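Long-range contacts in protein F01G10.3, confirmed by transcript evidence (Caenorhabditis elegans, PDB 3K6J), which probably oxidises (3S)-3-hydroxyacyl-CoA with NAD+, as the zinc-containing dehydrogenase part of a multifunctional enzyme: residues A[394-398]-A[409-414]; A[246-250]-A[428-432]; A[72-78]-A[221-225]; A[249-253]-A[299-303]. All coordinates share one frame; numbering follows the deposited sequence.

Overall arrangement
Contact 3 belongs to the NAD-binding Rossmann domain, whereas the other three lie in the helical remainder of the chain; the centres of contacts 3 and 4 are about 40 Å apart, on opposite sides of the chain's centre. Contacts 2 and 4 both start from helix 234-253 and share Gln249 and Lys250, with centres about 12 Å apart. Contact 1 is nested inside the chain loop that contact 2 closes. Contacts 1, 2 and 4 are largely buried, contact 3 partly so. Their chemistry differs: contact 1 is apolar with one weak backbone bond, contact 2 a polar cluster, contact 3 a hydrophobic plug beside a phosphate, and contact 4 a mixed helix-end interface.

Contact 1. Residues A[394-398]-A[409-414]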
loop_
_atom_site.group_PDB
_atom_site.type_symbol
_atom_site.label_atom_id
_atom_site.label_comp_id
_atom_site.label_asym_id
_atom_site.label_seq_id
_atom_site.Cartn_x
_atom_site.Cartn_y
_atom_site.Cartn_z
ATOM N N GLY A 394 -3.958 -6.088 10.883
ATOM C CA GLY A 394 -3.707 -6.752 12.147
ATOM C C GLY A 394 -2.658 -7.859 12.030
ATOM O O GLY A 394 -2.049 -8.059 10.968
ATOM N N TRP A 395 -2.447 -8.562 13.140
ATOM C CA TRP A 395 -1.548 -9.720 13.189
ATOM C C TRP A 395 -1.884 -10.645 14.378
ATOM O O TRP A 395 -2.361 -10.177 15.398
ATOM C CB TRP A 395 -0.094 -9.272 13.232
ATOM C CG TRP A 395 0.841 -10.270 12.645
ATOM C CD1 TRP A 395 1.823 -10.965 13.311
ATOM C CD2 TRP A 395 0.912 -10.697 11.268
ATOM N NE1 TRP A 395 2.500 -11.787 12.434
ATOM C CE2 TRP A 395 1.965 -11.647 11.178
ATOM C CE3 TRP A 395 0.188 -10.376 10.106
ATOM C CZ2 TRP A 395 2.304 -12.284 9.976
ATOM C CZ3 TRP A 395 0.540 -10.996 8.896
ATOM C CH2 TRP A 395 1.586 -11.953 8.846
ATOM N N PRO A 396 -1.675 -11.963 14.231
ATOM C CA PRO A 396 -1.978 -12.888 15.334
ATOM C C PRO A 396 -1.045 -12.740 16.539
ATOM O O PRO A 396 -1.357 -13.221 17.627
ATOM C CB PRO A 396 -1.781 -14.268 14.706
ATOM C CG PRO A 396 -1.850 -14.071 13.255
ATOM C CD PRO A 396 -1.434 -12.670 12.960
ATOM N N ILE A 397 0.077 -12.058 16.339
ATOM C CA ILE A 397 1.125 -11.905 17.340
ATOM C C ILE A 397 1.654 -10.466 17.295
ATOM O O ILE A 397 1.776 -9.882 16.208
ATOM C CB ILE A 397 2.254 -12.951 17.089
ATOM C CG1 ILE A 397 1.968 -14.203 17.931
ATOM C CG2 ILE A 397 3.628 -12.390 17.400
ATOM C CD1 ILE A 397 3.100 -15.221 18.024
ATOM N N HIS A 398 1.933 -9.897 18.469
ATOM C CA HIS A 398 2.532 -8.563 18.580
ATOM C C HIS A 398 3.647 -8.586 19.608
ATOM O O HIS A 398 4.010 -9.661 20.086
ATOM C CB HIS A 398 1.480 -7.458 18.838
ATOM C CG HIS A 398 0.867 -7.472 20.206
ATOM N ND1 HIS A 398 0.689 -6.323 20.951
ATOM C CD2 HIS A 398 0.379 -8.483 20.964
ATOM C CE1 HIS A 398 0.131 -6.626 22.110
ATOM N NE2 HIS A 398 -0.065 -7.932 22.145
ATOM N N GLU A 409 -6.325 -16.190 18.708
ATOM C CA GLU A 409 -5.231 -15.365 19.218
ATOM C C GLU A 409 -3.959 -16.195 19.207
ATOM O O GLU A 409 -3.986 -17.369 19.549
ATOM C CB GLU A 409 -5.524 -14.809 20.628
ATOM C CG GLU A 409 -5.190 -15.760 21.813
ATOM C CD GLU A 409 -5.309 -15.090 23.192
ATOM O OE1 GLU A 409 -6.171 -14.203 23.357
ATOM O OE2 GLU A 409 -4.541 -15.449 24.120
ATOM N N GLY A 410 -2.843 -15.595 18.804
ATOM C CA GLY A 410 -1.603 -16.350 18.656
ATOM C C GLY A 410 -1.647 -17.179 17.395
ATOM O O GLY A 410 -2.534 -16.990 16.552
ATOM N N LEU A 411 -0.709 -18.112 17.278
ATOM C CA LEU A 411 -0.466 -18.823 16.028
ATOM C C LEU A 411 -0.815 -20.311 16.050
ATOM O O LEU A 411 -0.789 -20.972 15.002
ATOM C CB LEU A 411 1.007 -18.656 15.596
ATOM C CG LEU A 411 1.591 -17.295 15.171
ATOM C CD1 LEU A 411 3.083 -17.442 14.910
ATOM C CD2 LEU A 411 0.906 -16.748 13.922
ATOM N N ASP A 412 -1.139 -20.842 17.229
ATOM C CA ASP A 412 -1.300 -22.297 17.395
ATOM C C ASP A 412 -2.459 -22.874 16.575
ATOM O O ASP A 412 -2.277 -23.859 15.848
ATOM C CB ASP A 412 -1.392 -22.682 18.884
ATOM C CG ASP A 412 -1.162 -24.190 19.128
ATOM O OD1 ASP A 412 -0.211 -24.782 18.543
ATOM O OD2 ASP A 412 -1.940 -24.786 19.912
ATOM N N LYS A 413 -3.631 -22.244 16.645
ATOM C CA LYS A 413 -4.775 -22.732 15.856
ATOM C C LYS A 413 -4.522 -22.550 14.362
ATOM O O LYS A 413 -4.894 -23.409 13.558
ATOM C CB LYS A 413 -6.095 -22.068 16.276
ATOM C CG LYS A 413 -6.294 -22.017 17.788
ATOM C CD LYS A 413 -6.798 -23.364 18.353
ATOM C CE LYS A 413 -6.463 -23.492 19.832
ATOM N NZ LYS A 413 -5.075 -24.007 19.979
ATOM N N ILE A 414 -3.870 -21.438 14.015
ATOM C CA ILE A 414 -3.464 -21.134 12.637
ATOM C C ILE A 414 -2.536 -22.222 12.089
ATOM O O ILE A 414 -2.782 -22.766 11.008
ATOM C CB ILE A 414 -2.792 -19.722 12.521
ATOM C CG1 ILE A 414 -3.839 -18.626 12.775
ATOM C CG2 ILE A 414 -2.160 -19.543 11.149
ATOM C CD1 ILE A 414 -3.307 -17.208 12.892
#
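Pro396 and Gly410 bring the two backbones together, their CA atoms 4.8 Å apart, where the loop entering strand 397-398 passes the turn before helix 412-424. One weak hydrogen bond spans this point, from Gly410 N to Pro396 O at 3.0 Å and well off straight (133° at the hydrogen). Gly410 makes the turn with a positive phi of 76°, and Leu411 follows it directly into the contact. The two methyls of Leu411 divide the work: CD2 lies 3.7 Å from Pro396 CB, while CD1 meets Ile397 CD1 at 3.8 Å, the side chains of Leu411 and Ile397 crossing at about a right angle. With its CG1 anti to the carbonyl carbon (chi1 -68°), Ile414 sends CD1 from the first turn of the helix across the proline ring. Ile414 CD1 to Pro396 CG, at 3.5 Å, is tighter than ordinary carbon contact. Behind them, helix 355-375 closes the cluster, with Val367 on Pro396, Tyr371 on Leu411 and Tyr364 on Ile414. The chemistry is thus that of a small hydrophobic core: branched aliphatic ends and a rigid proline ring supply most of the contact, and a single weak, bent backbone bond adds little directional hold.

Contact 2. Residues A[246-250]-A[428-432]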
loop_
_atom_site.group_PDB
_atom_site.type_symbol
_atom_site.label_atom_id
_atom_site.label_comp_id
_atom_site.label_asym_id
_atom_site.label_seq_id
_atom_site.Cartn_x
_atom_site.Cartn_y
_atom_site.Cartn_z
ATOM N N ASP A 246 -5.696 -15.419 -4.399
ATOM C CA ASP A 246 -5.925 -16.757 -4.928
ATOM C C ASP A 246 -6.904 -17.554 -4.086
ATOM O O ASP A 246 -7.826 -18.155 -4.630
ATOM C CB ASP A 246 -4.625 -17.511 -5.180
ATOM C CG ASP A 246 -3.945 -17.060 -6.469
ATOM O OD1 ASP A 246 -4.114 -15.879 -6.870
ATOM O OD2 ASP A 246 -3.256 -17.890 -7.100
ATOM N N GLN A 247 -6.716 -17.542 -2.767
ATOM C CA GLN A 247 -7.683 -18.123 -1.838
ATOM C C GLN A 247 -9.075 -17.578 -2.093
ATOM O O GLN A 247 -10.048 -18.345 -2.175
ATOM C CB GLN A 247 -7.300 -17.829 -0.392
ATOM C CG GLN A 247 -5.993 -18.440 0.060
ATOM C CD GLN A 247 -5.940 -19.933 -0.206
ATOM O OE1 GLN A 247 -5.238 -20.383 -1.117
ATOM N NE2 GLN A 247 -6.707 -20.706 0.568
ATOM N N SER A 248 -9.171 -16.254 -2.228
ATOM C CA SER A 248 -10.446 -15.595 -2.457
ATOM C C SER A 248 -11.147 -16.113 -3.711
ATOM O O SER A 248 -12.368 -16.249 -3.738
ATOM C CB SER A 248 -10.249 -14.078 -2.555
ATOM O OG SER A 248 -9.859 -13.578 -1.288
ATOM N N GLN A 249 -10.360 -16.392 -4.740
ATOM C CA GLN A 249 -10.895 -16.945 -5.963
ATOM C C GLN A 249 -11.401 -18.376 -5.776
ATOM O O GLN A 249 -12.473 -18.719 -6.290
ATOM C CB GLN A 249 -9.870 -16.859 -7.077
ATOM C CG GLN A 249 -9.562 -15.421 -7.442
ATOM C CD GLN A 249 -9.187 -15.267 -8.887
ATOM O OE1 GLN A 249 -8.039 -14.941 -9.219
ATOM N NE2 GLN A 249 -10.151 -15.513 -9.769
ATOM N N LYS A 250 -10.657 -19.195 -5.026
ATOM C CA LYS A 250 -11.070 -20.573 -4.754
ATOM C C LYS A 250 -12.478 -20.615 -4.159
ATOM O O LYS A 250 -13.245 -21.539 -4.449
ATOM C CB LYS A 250 -10.098 -21.285 -3.826
ATOM C CG LYS A 250 -8.824 -21.789 -4.480
ATOM C CD LYS A 250 -7.864 -22.345 -3.415
ATOM C CE LYS A 250 -6.480 -22.632 -3.980
ATOM N NZ LYS A 250 -5.517 -22.906 -2.871
ATOM N N GLU A 428 -0.818 -27.931 -2.800
ATOM C CA GLU A 428 -0.906 -26.471 -2.693
ATOM C C GLU A 428 0.072 -25.935 -1.645
ATOM O O GLU A 428 -0.063 -26.204 -0.462
ATOM C CB GLU A 428 -2.349 -26.033 -2.396
ATOM C CG GLU A 428 -2.545 -24.506 -2.279
ATOM C CD GLU A 428 -2.389 -23.762 -3.604
ATOM O OE1 GLU A 428 -1.403 -23.004 -3.751
ATOM O OE2 GLU A 428 -3.251 -23.933 -4.496
ATOM N N SER A 429 1.057 -25.172 -2.106
ATOM C CA SER A 429 2.083 -24.581 -1.228
ATOM C C SER A 429 1.532 -23.629 -0.162
ATOM O O SER A 429 2.116 -23.485 0.902
ATOM C CB SER A 429 3.146 -23.863 -2.058
ATOM O OG SER A 429 2.548 -22.919 -2.930
ATOM N N ALA A 430 0.406 -22.996 -0.456
ATOM C CA ALA A 430 -0.218 -22.047 0.456
ATOM C C ALA A 430 -0.475 -22.619 1.848
ATOM O O ALA A 430 -0.587 -21.870 2.813
ATOM C CB ALA A 430 -1.520 -21.524 -0.149
ATOM N N TYR A 431 -0.567 -23.946 1.946
ATOM C CA TYR A 431 -0.887 -24.613 3.211
ATOM C C TYR A 431 0.327 -25.250 3.889
ATOM O O TYR A 431 0.214 -25.760 5.004
ATOM C CB TYR A 431 -1.987 -25.661 3.014
ATOM C CG TYR A 431 -3.203 -25.158 2.264
ATOM C CD1 TYR A 431 -3.918 -24.053 2.723
ATOM C CD2 TYR A 431 -3.651 -25.802 1.108
ATOM C CE1 TYR A 431 -5.037 -23.584 2.045
ATOM C CE2 TYR A 431 -4.776 -25.342 0.417
ATOM C CZ TYR A 431 -5.466 -24.229 0.893
ATOM O OH TYR A 431 -6.586 -23.755 0.222
ATOM N N ILE A 432 1.476 -25.229 3.212
ATOM C CA ILE A 432 2.738 -25.712 3.780
ATOM C C ILE A 432 3.259 -24.703 4.796
ATOM O O ILE A 432 3.736 -23.622 4.431
ATOM C CB ILE A 432 3.809 -25.916 2.686
ATOM C CG1 ILE A 432 3.225 -26.656 1.461
ATOM C CG2 ILE A 432 5.104 -26.546 3.289
ATOM C CD1 ILE A 432 3.382 -28.161 1.450
#
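A buried polar cluster joins helix 234-253, part of the C-terminal domain of the 3-hydroxyacyl-CoA dehydrogenase family, to a short 3-10 turn, and the residue just before it, near the end of the chain: Gln247 and Lys250, one helical turn apart, meet Tyr431 and Glu428 from opposite directions. The backbones stay well apart, so long side chains bridge the gap. Gln247 NE2 donates to Tyr431 OH at 3.1 Å in a nearly straight bond (174°), the hydroxyl lying in the plane of the amide. That plane stands almost perpendicular to the phenol ring, 88° away. The bend of the glutamine chain at chi2 (-53°) also brings its other branch towards the lysine, and Gln247 OE1 accepts from Lys250 NZ at 3.1 Å. Lys250 itself is extended beyond CG and ends among three oxygens. Besides the amide, its NZ forms a salt bridge with Glu428 OE2 at 3.0 Å, and a weak, long hydrogen bond reaches Tyr431 OH at 3.4 Å. Glu428 meets it by folding back at chi2. The phenol oxygen is therefore approached by two donors, the amide nitrogen and the ammonium, while the carboxylate of the partly exposed Glu428 would probably help the buried lysine stay charged. At the margin, Ala430 CB lies 4.0 Å from Gln247 OE1. Around the cluster, helix 355-375 supplies Phe361, whose side chain touches Lys250 and Tyr431 and whose carbonyl oxygen also accepts from Gln247 NE2, while Ser422 of helix 412-424 packs on Tyr431.

Contact 3. Residues A[72-78]-A[221-225]. With PO4 (phosphate ion), chain B.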
loop_
_atom_site.group_PDB
_atom_site.type_symbol
_atom_site.label_atom_id
_atom_site.label_comp_id
_atom_site.label_asym_id
_atom_site.label_seq_id
_atom_site.Cartn_x
_atom_site.Cartn_y
_atom_site.Cartn_z
ATOM N N CYS A 72 -1.997 15.496 0.067
ATOM C CA CYS A 72 -1.849 15.067 1.439
ATOM C C CYS A 72 -1.227 16.171 2.308
ATOM O O CYS A 72 -1.719 16.452 3.391
ATOM C CB CYS A 72 -0.983 13.810 1.505
ATOM S SG CYS A 72 -1.840 12.330 0.950
ATOM N N PHE A 73 -0.134 16.769 1.845
ATOM C CA PHE A 73 0.484 17.854 2.611
ATOM C C PHE A 73 -0.422 19.107 2.688
ATOM O O PHE A 73 -0.513 19.751 3.722
ATOM C CB PHE A 73 1.873 18.212 2.054
ATOM C CG PHE A 73 2.943 17.250 2.451
ATOM C CD1 PHE A 73 3.552 17.343 3.708
ATOM C CD2 PHE A 73 3.342 16.233 1.579
ATOM C CE1 PHE A 73 4.536 16.448 4.091
ATOM C CE2 PHE A 73 4.355 15.324 1.942
ATOM C CZ PHE A 73 4.958 15.437 3.191
ATOM N N GLY A 74 -1.074 19.435 1.580
ATOM C CA GLY A 74 -1.949 20.585 1.533
ATOM C C GLY A 74 -3.154 20.436 2.451
ATOM O O GLY A 74 -3.565 21.400 3.088
ATOM N N LEU A 75 -3.700 19.222 2.527
ATOM C CA LEU A 75 -4.873 18.921 3.352
ATOM C C LEU A 75 -4.564 19.163 4.828
ATOM O O LEU A 75 -5.447 19.495 5.607
ATOM C CB LEU A 75 -5.310 17.469 3.118
ATOM C CG LEU A 75 -6.634 16.939 3.720
ATOM C CD1 LEU A 75 -7.865 17.762 3.282
ATOM C CD2 LEU A 75 -6.861 15.460 3.348
ATOM N N ALA A 76 -3.297 19.000 5.198
ATOM C CA ALA A 76 -2.878 19.171 6.576
ATOM C C ALA A 76 -2.619 20.640 6.951
ATOM O O ALA A 76 -2.256 20.924 8.077
ATOM C CB ALA A 76 -1.640 18.343 6.837
ATOM N N GLY A 77 -2.779 21.560 6.005
ATOM C CA GLY A 77 -2.474 22.979 6.237
ATOM C C GLY A 77 -1.007 23.354 6.090
ATOM O O GLY A 77 -0.552 24.374 6.623
ATOM N N ILE A 78 -0.241 22.530 5.386
ATOM C CA ILE A 78 1.164 22.833 5.177
ATOM C C ILE A 78 1.326 23.446 3.788
ATOM O O ILE A 78 0.835 22.883 2.792
ATOM C CB ILE A 78 2.071 21.566 5.367
ATOM C CG1 ILE A 78 2.010 21.089 6.827
ATOM C CG2 ILE A 78 3.530 21.849 4.947
ATOM C CD1 ILE A 78 2.370 19.628 7.024
ATOM N N SER A 221 2.567 14.581 11.000
ATOM C CA SER A 221 1.825 15.846 10.988
ATOM C C SER A 221 0.752 15.839 9.893
ATOM O O SER A 221 -0.207 16.595 9.957
ATOM C CB SER A 221 2.776 17.056 10.851
ATOM O OG SER A 221 3.274 17.172 9.507
ATOM N N ILE A 222 0.890 14.968 8.905
ATOM C CA ILE A 222 -0.113 14.881 7.849
ATOM C C ILE A 222 -1.019 13.669 8.005
ATOM O O ILE A 222 -1.746 13.308 7.082
ATOM C CB ILE A 222 0.499 14.990 6.414
ATOM C CG1 ILE A 222 1.330 13.744 6.061
ATOM C CG2 ILE A 222 1.283 16.298 6.289
ATOM C CD1 ILE A 222 1.868 13.708 4.621
ATOM N N LYS A 223 -0.992 13.084 9.203
ATOM C CA LYS A 223 -1.843 11.962 9.570
ATOM C C LYS A 223 -1.517 10.701 8.767
ATOM O O LYS A 223 -2.389 9.871 8.511
ATOM C CB LYS A 223 -3.333 12.345 9.449
ATOM C CG LYS A 223 -3.678 13.689 10.080
ATOM C CD LYS A 223 -4.052 13.541 11.564
ATOM C CE LYS A 223 -2.848 13.722 12.498
ATOM N NZ LYS A 223 -3.200 13.445 13.950
ATOM N N LYS A 224 -0.265 10.569 8.360
ATOM C CA LYS A 224 0.219 9.322 7.786
ATOM C C LYS A 224 0.954 8.517 8.852
ATOM O O LYS A 224 1.325 9.049 9.904
ATOM C CB LYS A 224 1.159 9.604 6.611
ATOM C CG LYS A 224 0.473 10.306 5.453
ATOM C CD LYS A 224 -0.433 9.354 4.702
ATOM C CE LYS A 224 -0.895 9.955 3.421
ATOM N NZ LYS A 224 -2.040 9.159 2.876
ATOM N N LEU A 225 1.186 7.244 8.560
ATOM C CA LEU A 225 1.852 6.366 9.516
ATOM C C LEU A 225 3.147 5.812 8.895
ATOM O O LEU A 225 3.125 4.798 8.186
ATOM C CB LEU A 225 0.895 5.242 9.958
ATOM C CG LEU A 225 -0.379 5.649 10.747
ATOM C CD1 LEU A 225 -1.389 4.548 10.676
ATOM C CD2 LEU A 225 -0.148 5.988 12.215
HETATM P P PO4 B . -4.678 9.743 5.452
HETATM O O1 PO4 B . -5.169 10.314 6.765
HETATM O O2 PO4 B . -3.336 9.097 5.682
HETATM O O3 PO4 B . -5.651 8.703 4.937
HETATM O O4 PO4 B . -4.533 10.853 4.437
HETATM O O HOH W 1 -3.045 14.959 5.025
#
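Ile222 is the bump of this contact, and Phe73, Ala76 and Ile78 shape the hollow that receives it. The site lies in the Rossmann-type NAD-binding domain: helix 64-75, which follows the first strand and its glycine-rich turn, ends here and packs against the connection from helix 209-221 to edge strand 225-229. Gly77, with positive phi, closes the former helix in a Schellman motif, after which Ile78 swings round to line the same hollow. Two branches of Ile222 fill it. The CG1 arm, held between the backbone N and the carbonyl carbon (chi1 69°), lays CD1 over the centre of the Phe73 ring in a CH-pi contact, 3.8 Å from the centroid and only 11° off the normal. The CG2 methyl lies 3.6 Å from each of Phe73 CD1, Ala76 CB and Ile78 CD1. Val57 of strand 56-60 backs both Phe73 and Ile78. At the rim, Ser221 OG, which is bonded to Ala218 O in the helix that leads to it, rests alongside the end of Ile78. Towards the other side, Lys224 bends at chi2 so that its CE passes 3.6 Å from Cys72 SG. Its ammonium is gripped by the carbonyl oxygens of Ala193 and Ile196 and by a phosphate ion, probably from the crystallisation liquor, with NZ to phosphate O2 at 3.1 Å. Between the backbones a single water bridges the carbonyls, donating to Cys72 O at 2.6 Å and to Ile222 O at 2.9 Å.

Contact 4. Residues A[249-253]-A[299-303]; sequences QKLMY and NPIEK
Two helix ends pack here within the C-terminal domain of the dehydrogenase family: Gln249, Met252 and Tyr253, from the last turns of helix 234-253, face Asn299, Ile301 and Glu302 at the start of helix 300-307. Asn299 occupies the N-cap position of the second helix. Ile301 is the central apolar knob, reaching Tyr253 with one branch and Met252 with the other. Its CG1 lies 3.5 Å from Tyr253 CB, at the edge of the ring and near its plane, while its CG2 meets Met252 CE at 3.9 Å. Met335 and Ile339 of helix 333-341 close over the same isoleucine. Tyr253 has its CG between the backbone N and the carbonyl carbon (chi1 63°), which turns its ring back along its own helix, one face over Lys250 CA. The side chains of Asn299 and Tyr253 cross at about a right angle, yet amide and ring planes are only 34° apart, with Asn299 CG 3.6 Å from Tyr253 CE1. The amide of Gln249 reaches in among Asn299 and Glu302. Glu302 OE2, salt-bridged to Lys291, returns to the cap: Asn299 N donates to it at 3.2 Å, on the anti side of the carboxylate, as in one half of a capping box.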
loop_
_atom_site.group_PDB
_atom_site.type_symbol
_atom_site.label_atom_id
_atom_site.label_comp_id
_atom_site.label_asym_id
_atom_site.label_seq_id
_atom_site.Cartn_x
_atom_site.Cartn_y
_atom_site.Cartn_z
ATOM N N GLN A 249 -10.360 -16.392 -4.740
ATOM C CA GLN A 249 -10.895 -16.945 -5.963
ATOM C C GLN A 249 -11.401 -18.376 -5.776
ATOM O O GLN A 249 -12.473 -18.719 -6.290
ATOM C CB GLN A 249 -9.870 -16.859 -7.077
ATOM C CG GLN A 249 -9.562 -15.421 -7.442
ATOM C CD GLN A 249 -9.187 -15.267 -8.887
ATOM O OE1 GLN A 249 -8.039 -14.941 -9.219
ATOM N NE2 GLN A 249 -10.151 -15.513 -9.769
ATOM N N LYS A 250 -10.657 -19.195 -5.026
ATOM C CA LYS A 250 -11.070 -20.573 -4.754
ATOM C C LYS A 250 -12.478 -20.615 -4.159
ATOM O O LYS A 250 -13.245 -21.539 -4.449
ATOM C CB LYS A 250 -10.098 -21.285 -3.826
ATOM C CG LYS A 250 -8.824 -21.789 -4.480
ATOM C CD LYS A 250 -7.864 -22.345 -3.415
ATOM C CE LYS A 250 -6.480 -22.632 -3.980
ATOM N NZ LYS A 250 -5.517 -22.906 -2.871
ATOM N N LEU A 251 -12.819 -19.609 -3.350
ATOM C CA LEU A 251 -14.138 -19.532 -2.746
ATOM C C LEU A 251 -15.241 -19.467 -3.802
ATOM O O LEU A 251 -16.374 -19.896 -3.558
ATOM C CB LEU A 251 -14.236 -18.327 -1.807
ATOM C CG LEU A 251 -13.468 -18.427 -0.485
ATOM C CD1 LEU A 251 -13.456 -17.078 0.241
ATOM C CD2 LEU A 251 -14.003 -19.541 0.424
ATOM N N MET A 252 -14.898 -18.925 -4.970
ATOM C CA MET A 252 -15.848 -18.793 -6.065
ATOM C C MET A 252 -15.942 -20.066 -6.903
ATOM O O MET A 252 -17.043 -20.586 -7.099
ATOM C CB MET A 252 -15.519 -17.583 -6.955
ATOM C CG MET A 252 -15.871 -16.229 -6.350
ATOM S SD MET A 252 -15.520 -14.879 -7.481
ATOM C CE MET A 252 -13.791 -15.183 -7.867
ATOM N N TYR A 253 -14.809 -20.574 -7.389
ATOM C CA TYR A 253 -14.846 -21.719 -8.299
ATOM C C TYR A 253 -14.924 -23.104 -7.655
ATOM O O TYR A 253 -15.470 -24.018 -8.265
ATOM C CB TYR A 253 -13.773 -21.657 -9.399
ATOM C CG TYR A 253 -12.342 -21.687 -8.941
ATOM C CD1 TYR A 253 -11.580 -20.517 -8.917
ATOM C CD2 TYR A 253 -11.731 -22.883 -8.557
ATOM C CE1 TYR A 253 -10.257 -20.528 -8.513
ATOM C CE2 TYR A 253 -10.403 -22.906 -8.141
ATOM C CZ TYR A 253 -9.675 -21.719 -8.126
ATOM O OH TYR A 253 -8.359 -21.724 -7.718
ATOM N N ASN A 299 -7.142 -19.500 -13.810
ATOM C CA ASN A 299 -8.199 -20.321 -13.209
ATOM C C ASN A 299 -9.542 -20.104 -13.913
ATOM O O ASN A 299 -9.743 -19.062 -14.545
ATOM C CB ASN A 299 -8.297 -20.110 -11.680
ATOM C CG ASN A 299 -8.888 -18.755 -11.287
ATOM O OD1 ASN A 299 -8.234 -17.950 -10.626
ATOM N ND2 ASN A 299 -10.132 -18.514 -11.667
ATOM N N PRO A 300 -10.460 -21.087 -13.813
ATOM C CA PRO A 300 -11.754 -21.044 -14.509
ATOM C C PRO A 300 -12.469 -19.682 -14.501
ATOM O O PRO A 300 -13.073 -19.300 -15.505
ATOM C CB PRO A 300 -12.582 -22.086 -13.757
ATOM C CG PRO A 300 -11.576 -23.087 -13.278
ATOM C CD PRO A 300 -10.256 -22.376 -13.119
ATOM N N ILE A 301 -12.394 -18.962 -13.384
ATOM C CA ILE A 301 -13.083 -17.681 -13.238
ATOM C C ILE A 301 -12.339 -16.567 -13.980
ATOM O O ILE A 301 -12.965 -15.720 -14.604
ATOM C CB ILE A 301 -13.292 -17.311 -11.741
ATOM C CG1 ILE A 301 -13.846 -18.497 -10.950
ATOM C CG2 ILE A 301 -14.231 -16.129 -11.592
ATOM C CD1 ILE A 301 -15.331 -18.781 -11.180
ATOM N N GLU A 302 -11.009 -16.588 -13.909
ATOM C CA GLU A 302 -10.152 -15.653 -14.637
ATOM C C GLU A 302 -10.227 -15.875 -16.144
ATOM O O GLU A 302 -10.381 -14.919 -16.922
ATOM C CB GLU A 302 -8.705 -15.824 -14.199
ATOM C CG GLU A 302 -8.390 -15.329 -12.809
ATOM C CD GLU A 302 -6.941 -15.578 -12.427
ATOM O OE1 GLU A 302 -6.409 -14.831 -11.579
ATOM O OE2 GLU A 302 -6.330 -16.519 -12.982
ATOM N N LYS A 303 -10.095 -17.150 -16.529
ATOM C CA LYS A 303 -10.157 -17.628 -17.917
ATOM C C LYS A 303 -11.338 -16.988 -18.640
ATOM O O LYS A 303 -11.158 -16.293 -19.647
ATOM C CB LYS A 303 -10.326 -19.154 -17.916
ATOM C CG LYS A 303 -9.285 -19.962 -18.705
ATOM C CD LYS A 303 -9.432 -21.469 -18.394
ATOM C CE LYS A 303 -8.104 -22.229 -18.451
ATOM N NZ LYS A 303 -7.669 -22.546 -19.845
#